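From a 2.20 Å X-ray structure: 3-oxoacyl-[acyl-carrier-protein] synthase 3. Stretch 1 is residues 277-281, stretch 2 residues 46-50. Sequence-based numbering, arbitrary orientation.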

# COMPACT_ATOMS: atom_id res chain seq x y z
N ALA A 277 -21.64 1.26 0.59
CA ALA A 277 -21.59 0.24 -0.45
C ALA A 277 -22.89 0.22 -1.26
O ALA A 277 -22.89 0.05 -2.49
CB ALA A 277 -21.31 -1.12 0.17
N ASN A 278 -24.00 0.42 -0.56
CA ASN A 278 -25.31 0.18 -1.13
C ASN A 278 -26.38 0.51 -0.09
O ASN A 278 -26.27 0.10 1.07
CB ASN A 278 -25.37 -1.29 -1.53
CG ASN A 278 -26.67 -1.67 -2.14
OD1 ASN A 278 -27.70 -1.67 -1.48
ND2 ASN A 278 -26.64 -2.02 -3.42
N MET A 279 -27.39 1.29 -0.46
CA MET A 279 -28.37 1.72 0.53
C MET A 279 -29.01 0.52 1.21
O MET A 279 -29.26 0.52 2.42
CB MET A 279 -29.45 2.60 -0.08
CG MET A 279 -30.33 3.26 0.96
SD MET A 279 -29.44 4.55 1.83
CE MET A 279 -29.63 5.88 0.65
N ARG A 280 -29.28 -0.51 0.42
CA ARG A 280 -29.85 -1.75 0.93
C ARG A 280 -28.93 -2.38 1.98
O ARG A 280 -29.38 -2.84 3.04
CB ARG A 280 -30.14 -2.70 -0.23
CG ARG A 280 -30.54 -4.10 0.19
CD ARG A 280 -31.81 -4.09 1.04
NE ARG A 280 -32.28 -5.44 1.37
CZ ARG A 280 -32.38 -5.91 2.62
NH1 ARG A 280 -32.06 -5.13 3.64
NH2 ARG A 280 -32.80 -7.15 2.84
N ILE A 281 -27.63 -2.41 1.70
CA ILE A 281 -26.68 -2.90 2.70
C ILE A 281 -26.69 -2.02 3.96
O ILE A 281 -26.75 -2.54 5.09
CB ILE A 281 -25.26 -3.00 2.15
CG1 ILE A 281 -25.15 -4.20 1.19
CG2 ILE A 281 -24.26 -3.14 3.29
CD1 ILE A 281 -23.82 -4.31 0.47
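Stretch 2 (46-50) QRTGI

The end of one helix meets the start of another here, and the most unusual feature is a glycine: Gly49, with positive phi (phi/psi 71°/17°), lies so close to Met279 that an ideal CB on it would fall 2.3 Å from Met279 CB. With no side chain in the way, Gly49 CA packs 3.7 Å from Met279 CB. Stretch 2 arrives as the last turn of a helix, Gln46 to Thr48, and Gly49 is the first residue to leave helical phi/psi; Ile50 follows in an extended conformation (-94°/133°). Stretch 1 does the reverse, passing from Ala277 through the extended Asn278 (-180°/131°) into a helix that runs on from Met279. In register, Asn278 CA lies 5.1 Å from Thr48 CA, and Met279 CA lies 5.0 Å from Gly49 CA, so the two chains advance in the same sense over this pair of residues. The main polar link is between backbones: Met279 N, in the first turn of its helix and so without a helical acceptor, donates to Thr48 O at 2.9 Å and 154°. Asn278 works in two directions from the N-cap position. Its OD1 accepts from Ile281 N at 3.3 Å and, weakly, from Arg280 N at 2.7 Å, while its ND2 reaches across to Arg47 O in a weak bond of 3.5 Å. The same ND2 lies 3.8 Å from Thr48 CG2. Arg280 CB comes within 4.0 Å of Arg47 O, but the rest of that side chain leads away, and its guanidinium is hydrogen-bonded elsewhere in the structure. Arg47 points its CA-to-CB bond away and meets stretch 1 through its carbonyl. Within stretch 2, Ile50 N donates to Thr48 OG1 at 3.2 Å, a bond that spans Gly49. The contact is small, burying 214 Å² over both sides.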

# COMPACT_ATOMS: atom_id res chain seq x y z
N GLN A 46 -34.02 1.92 -6.67
CA GLN A 46 -34.63 0.90 -5.81
C GLN A 46 -33.62 -0.15 -5.32
O GLN A 46 -33.62 -0.52 -4.14
CB GLN A 46 -35.80 0.24 -6.56
CG GLN A 46 -36.38 -1.01 -5.90
CD GLN A 46 -37.52 -1.61 -6.71
OE1 GLN A 46 -37.52 -2.81 -7.01
NE2 GLN A 46 -38.51 -0.79 -7.05
N ARG A 47 -32.75 -0.63 -6.21
CA ARG A 47 -31.76 -1.64 -5.83
C ARG A 47 -30.61 -1.10 -4.96
O ARG A 47 -30.03 -1.84 -4.15
CB ARG A 47 -31.17 -2.30 -7.08
CG ARG A 47 -32.21 -3.02 -7.93
CD ARG A 47 -32.57 -4.38 -7.34
NE ARG A 47 -31.97 -5.48 -8.08
CZ ARG A 47 -30.79 -6.03 -7.80
NH1 ARG A 47 -30.07 -5.59 -6.78
NH2 ARG A 47 -30.33 -7.03 -8.54
N THR A 48 -30.28 0.18 -5.12
CA THR A 48 -29.05 0.72 -4.52
C THR A 48 -29.26 2.01 -3.73
O THR A 48 -28.40 2.40 -2.94
CB THR A 48 -27.98 0.97 -5.59
OG1 THR A 48 -28.33 2.15 -6.33
CG2 THR A 48 -27.88 -0.21 -6.53
N GLY A 49 -30.40 2.66 -3.95
CA GLY A 49 -30.71 3.91 -3.29
C GLY A 49 -29.86 5.06 -3.81
O GLY A 49 -29.76 6.10 -3.17
N ILE A 50 -29.26 4.86 -4.98
CA ILE A 50 -28.41 5.88 -5.58
C ILE A 50 -29.20 6.74 -6.57
O ILE A 50 -29.95 6.21 -7.41
CB ILE A 50 -27.21 5.25 -6.31
CG1 ILE A 50 -26.38 4.43 -5.32
CG2 ILE A 50 -26.38 6.33 -7.02
CD1 ILE A 50 -25.10 3.83 -5.90